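PDB 2YNQ: ESSB from Geobacillus thermodenitrificans, which is an integral membrane component of a type VII secretion system; this part is its extracellular domain, which probably takes part in self-association. Local coordinates for residues D[49-54]-D[84-89]; D[78-83]-D[106-111]. One frame throughout, in Å; residues are numbered along the deposited sequence.

From the N terminus, helices 7-19 and 24-31 lead to helix 41-53, whose last turn opens contact 1. The chain then runs through helix 59-64 into helix 75-85, where residues 78-83 open contact 2, and only afterwards do residues 84-89 close contact 1, with 29 residues between its segments. Helix 89-99 follows, and residues 106-111 of helix 102-118 close contact 2. The two closures therefore cross. Helix 75-85 serves both, tied by contact 1 to helix 41-53 and by contact 2 to helix 102-118. The contacts also touch directly: V52 CG2 lies 3.3 Å from W81 CD2, and the Y51 ring packs beside I82.

Contact 1 of 2, residues D[49-54]-D[84-89]; sequences SSYVMT and IGRSQS
The ring of Y51, on the last turns of helix 41-53, is pressed against the backbone of G85, where helix 75-85 comes to its end. The tight part is here: Y51 CD1 stands 3.4 Å from G85 CA, approaching obliquely, and the backbone N of R86 lies over one face of the ring. Glycine suits this place because a CB on G85 would point toward Y51 and clash, at 2.1 Å from CD1 of Y51. The first torsion of Y51 (chi1 -80°) sets CG anti to the carbonyl carbon and carries the ring on to the backbone of G85. Just past G85 the helix closes in a Schellman motif. S87, with positive phi, is its C-prime residue; its N bonds to I84 O at 3.0 Å, and Q88 N reaches back to Y83 O. R86 is the first residue to leave helical geometry, and its chain, extended from CG to NE, carries the guanidinium along to the phenol end of Y51. There the grip is looser, and R86 is partly exposed. R86 CG touches Y51 OH at 3.3 Å, but the bond from R86 NE to the same oxygen is weak, 3.3 Å long with an N-H...O angle of 157°. Y51 OH meets the guanidinium at its edge, the two flat groups standing 84° apart, and a water bridges them, 2.8 Å from Y51 OH and 2.9 Å from R86 NH2. A leucine in place of Y51 would probably leave this water and R86 NE without their phenol partner and open a gap over the backbone of G85. Firmer hold on the guanidinium comes from Y34, whose carbonyl oxygen accepts from R86 NH1, while I28 of helix 24-31 packs against the Y51 side chain.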
# COMPACT_ATOMS: atom_id res chain seq x y z
N SER D 49 13.96 0.74 7.10
CA SER D 49 13.63 2.05 6.55
C SER D 49 13.32 1.88 5.10
O SER D 49 12.36 2.47 4.61
CB SER D 49 14.75 3.10 6.71
OG SER D 49 15.11 3.24 8.06
N SER D 50 14.10 1.06 4.42
CA SER D 50 13.92 0.92 2.99
C SER D 50 12.56 0.30 2.69
O SER D 50 11.86 0.78 1.79
CB SER D 50 15.05 0.11 2.36
OG SER D 50 16.28 0.81 2.50
N TYR D 51 12.15 -0.71 3.45
CA TYR D 51 10.82 -1.28 3.24
C TYR D 51 9.74 -0.28 3.58
O TYR D 51 8.79 -0.08 2.80
CB TYR D 51 10.62 -2.56 4.04
CG TYR D 51 11.24 -3.78 3.41
CD1 TYR D 51 10.82 -4.24 2.16
CD2 TYR D 51 12.24 -4.48 4.07
CE1 TYR D 51 11.38 -5.40 1.58
CE2 TYR D 51 12.81 -5.62 3.51
CZ TYR D 51 12.38 -6.07 2.27
OH TYR D 51 12.96 -7.20 1.76
N VAL D 52 9.87 0.38 4.72
CA VAL D 52 8.81 1.26 5.16
C VAL D 52 8.66 2.44 4.20
O VAL D 52 7.55 2.92 3.98
CB VAL D 52 8.98 1.69 6.66
CG1 VAL D 52 9.29 3.17 6.80
CG2 VAL D 52 7.70 1.44 7.41
N MET D 53 9.76 2.89 3.60
CA MET D 53 9.71 4.04 2.70
C MET D 53 9.02 3.68 1.40
O MET D 53 8.50 4.57 0.69
CB MET D 53 11.12 4.58 2.40
CG MET D 53 11.82 5.26 3.58
SD MET D 53 11.04 6.82 4.04
CE MET D 53 11.17 7.70 2.48
N THR D 54 9.02 2.39 1.08
CA THR D 54 8.48 1.94 -0.20
C THR D 54 7.18 1.14 -0.02
O THR D 54 6.70 0.51 -0.96
CB THR D 54 9.52 1.07 -0.95
OG1 THR D 54 9.91 -0.04 -0.13
CG2 THR D 54 10.75 1.88 -1.26
N ILE D 84 6.67 -7.41 6.83
CA ILE D 84 5.64 -6.84 5.98
C ILE D 84 6.23 -6.68 4.59
O ILE D 84 5.63 -7.11 3.61
CB ILE D 84 5.11 -5.48 6.46
CG1 ILE D 84 4.24 -5.63 7.71
CG2 ILE D 84 4.35 -4.80 5.33
CD1 ILE D 84 2.84 -6.32 7.50
N GLY D 85 7.43 -6.09 4.49
CA GLY D 85 8.06 -5.85 3.18
C GLY D 85 8.32 -7.14 2.40
O GLY D 85 8.25 -7.15 1.18
N ARG D 86 8.62 -8.23 3.11
CA ARG D 86 8.95 -9.49 2.45
C ARG D 86 7.70 -10.34 2.24
O ARG D 86 7.78 -11.47 1.80
CB ARG D 86 10.01 -10.28 3.23
CG ARG D 86 11.34 -9.60 3.28
CD ARG D 86 12.42 -10.35 4.04
NE ARG D 86 13.74 -9.76 3.73
CZ ARG D 86 14.91 -10.29 4.07
NH1 ARG D 86 14.98 -11.44 4.74
NH2 ARG D 86 16.03 -9.67 3.72
N SER D 87 6.54 -9.78 2.54
CA SER D 87 5.28 -10.49 2.39
C SER D 87 5.22 -11.72 3.29
O SER D 87 4.74 -12.78 2.88
CB SER D 87 5.05 -10.89 0.91
OG SER D 87 5.01 -9.73 0.09
N GLN D 88 5.73 -11.59 4.50
CA GLN D 88 5.65 -12.63 5.49
C GLN D 88 4.67 -12.13 6.54
O GLN D 88 5.05 -11.86 7.69
CB GLN D 88 7.03 -12.93 6.08
CG GLN D 88 7.95 -13.64 5.08
CD GLN D 88 9.41 -13.71 5.58
OE1 GLN D 88 10.22 -12.82 5.28
NE2 GLN D 88 9.74 -14.76 6.35
N SER D 89 3.42 -11.98 6.12
CA SER D 89 2.39 -11.32 6.96
C SER D 89 2.13 -12.11 8.23
O SER D 89 1.89 -11.53 9.28
CB SER D 89 1.08 -11.08 6.20
OG SER D 89 0.70 -12.26 5.51
O HOH W 1 15.76 -7.61 1.70

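Contact 2 of 2, residues D[78-83]-D[106-111]; sequences MLYWIY and VYALLK
Two nearly parallel helices of this all-helical extracellular domain, 75-85 and 102-118, are bridged here by aromatic side chains. The axes of the short segments are 11.9 Å apart and cross at 19°, a spacing too wide for small residues to span; tyrosine and tryptophan have the length to fill it. Y80 makes the first bridge: its CG is anti to the backbone N (chi1 173°), which sends the ring out to the other helix. Its OH arrives in the plane of the Y107 ring, at the edge, 3.5 Å from Y107 CD2. Beside it the methyl of A108 lies obliquely beside the Y80 ring, with A108 CB 4.1 Å from Y80 CE1; a residue this small lets the phenol come close to the helix backbone. The buried hydroxyl of Y80 finds its polar partner in the carbonyl oxygen of L104, one turn before A108. W81 makes the second bridge. Its CZ3 lies 4.0 Å from Y107 CE2, and the W81 six-membered ring is inclined at 46° to that of Y107, with centroids 5.8 Å apart. Y80 turns an edge to the indole face of W81, Y80 CE2 standing 3.6 Å above its centre, so neighbours on one helix brace each other. The polar ends are paired elsewhere: W81 NE1 with the carbonyl oxygen of S66, and Y107 OH with E55, which also forms a salt bridge with K111. Around this buried layer, I82 rests on A48 of helix 41-53, Y80 on A96 of helix 89-99, and beyond helix 102-118 the long helix 124-152 packs on V106, L109 and L110.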
# COMPACT_ATOMS: atom_id res chain seq x y z
N MET D 78 11.32 -2.82 13.64
CA MET D 78 12.09 -3.00 12.42
C MET D 78 11.78 -4.35 11.80
O MET D 78 11.55 -4.44 10.59
CB MET D 78 13.59 -2.87 12.72
CG MET D 78 13.97 -1.44 13.11
SD MET D 78 15.73 -1.26 13.44
CE MET D 78 15.78 0.40 14.11
N LEU D 79 11.73 -5.39 12.63
CA LEU D 79 11.41 -6.73 12.14
C LEU D 79 10.01 -6.79 11.57
O LEU D 79 9.81 -7.38 10.51
CB LEU D 79 11.60 -7.77 13.25
CG LEU D 79 13.06 -7.99 13.66
CD1 LEU D 79 13.20 -8.92 14.92
CD2 LEU D 79 13.89 -8.51 12.48
N TYR D 80 9.06 -6.15 12.24
CA TYR D 80 7.69 -6.06 11.73
C TYR D 80 7.69 -5.55 10.29
O TYR D 80 7.13 -6.20 9.41
CB TYR D 80 6.85 -5.14 12.60
CG TYR D 80 5.49 -4.90 12.00
CD1 TYR D 80 4.43 -5.75 12.30
CD2 TYR D 80 5.25 -3.84 11.12
CE1 TYR D 80 3.16 -5.54 11.75
CE2 TYR D 80 3.98 -3.62 10.57
CZ TYR D 80 2.95 -4.49 10.88
OH TYR D 80 1.68 -4.33 10.36
N TRP D 81 8.31 -4.40 10.06
CA TRP D 81 8.26 -3.79 8.73
C TRP D 81 9.03 -4.57 7.68
O TRP D 81 8.64 -4.60 6.51
CB TRP D 81 8.69 -2.31 8.78
CG TRP D 81 7.58 -1.49 9.40
CD1 TRP D 81 7.57 -0.92 10.64
CD2 TRP D 81 6.29 -1.22 8.82
NE1 TRP D 81 6.36 -0.29 10.86
CE2 TRP D 81 5.57 -0.45 9.75
CE3 TRP D 81 5.68 -1.54 7.60
CZ2 TRP D 81 4.26 -0.00 9.50
CZ3 TRP D 81 4.39 -1.10 7.35
CH2 TRP D 81 3.69 -0.34 8.30
N ILE D 82 10.11 -5.22 8.11
CA ILE D 82 10.88 -6.03 7.19
C ILE D 82 10.03 -7.23 6.75
O ILE D 82 9.99 -7.58 5.55
CB ILE D 82 12.22 -6.50 7.81
CG1 ILE D 82 13.17 -5.30 8.00
CG2 ILE D 82 12.85 -7.61 6.95
CD1 ILE D 82 14.41 -5.57 8.92
N TYR D 83 9.32 -7.86 7.68
CA TYR D 83 8.44 -8.98 7.29
C TYR D 83 7.25 -8.55 6.47
O TYR D 83 6.83 -9.27 5.55
CB TYR D 83 7.92 -9.77 8.49
CG TYR D 83 8.97 -10.39 9.36
CD1 TYR D 83 10.07 -11.05 8.82
CD2 TYR D 83 8.83 -10.34 10.75
CE1 TYR D 83 11.04 -11.63 9.67
CE2 TYR D 83 9.76 -10.91 11.58
CZ TYR D 83 10.86 -11.55 11.04
OH TYR D 83 11.76 -12.12 11.92
N VAL D 106 -3.84 -4.81 12.99
CA VAL D 106 -4.82 -4.63 11.93
C VAL D 106 -4.15 -4.61 10.56
O VAL D 106 -4.62 -5.26 9.62
CB VAL D 106 -5.67 -3.36 12.12
CG1 VAL D 106 -6.46 -3.08 10.87
CG2 VAL D 106 -6.58 -3.50 13.33
N TYR D 107 -3.06 -3.87 10.44
CA TYR D 107 -2.40 -3.77 9.13
C TYR D 107 -1.89 -5.13 8.65
O TYR D 107 -2.03 -5.48 7.46
CB TYR D 107 -1.28 -2.76 9.18
CG TYR D 107 -0.74 -2.46 7.81
CD1 TYR D 107 -1.45 -1.62 6.94
CD2 TYR D 107 0.46 -3.01 7.39
CE1 TYR D 107 -0.97 -1.35 5.68
CE2 TYR D 107 0.96 -2.73 6.12
CZ TYR D 107 0.24 -1.91 5.28
OH TYR D 107 0.72 -1.66 4.01
N ALA D 108 -1.33 -5.91 9.56
CA ALA D 108 -0.85 -7.24 9.25
C ALA D 108 -2.01 -8.19 8.89
O ALA D 108 -1.90 -9.01 7.97
CB ALA D 108 -0.04 -7.78 10.40
N LEU D 109 -3.13 -8.04 9.59
CA LEU D 109 -4.35 -8.80 9.28
C LEU D 109 -4.82 -8.52 7.85
O LEU D 109 -5.19 -9.45 7.11
CB LEU D 109 -5.45 -8.50 10.29
CG LEU D 109 -5.31 -9.24 11.63
CD1 LEU D 109 -6.20 -8.60 12.70
CD2 LEU D 109 -5.57 -10.78 11.52
N LEU D 110 -4.77 -7.24 7.46
CA LEU D 110 -5.08 -6.87 6.07
C LEU D 110 -4.16 -7.52 5.05
O LEU D 110 -4.63 -8.04 4.05
CB LEU D 110 -5.10 -5.36 5.90
CG LEU D 110 -6.33 -4.69 6.53
CD1 LEU D 110 -6.13 -3.17 6.59
CD2 LEU D 110 -7.67 -5.05 5.82
N LYS D 111 -2.85 -7.52 5.29
CA LYS D 111 -1.92 -8.19 4.36
C LYS D 111 -2.18 -9.70 4.35
O LYS D 111 -2.12 -10.35 3.31
CB LYS D 111 -0.46 -7.89 4.70
CG LYS D 111 -0.01 -6.46 4.42
CD LYS D 111 -0.33 -6.01 2.97
CE LYS D 111 0.47 -4.79 2.53
NZ LYS D 111 1.91 -5.12 2.14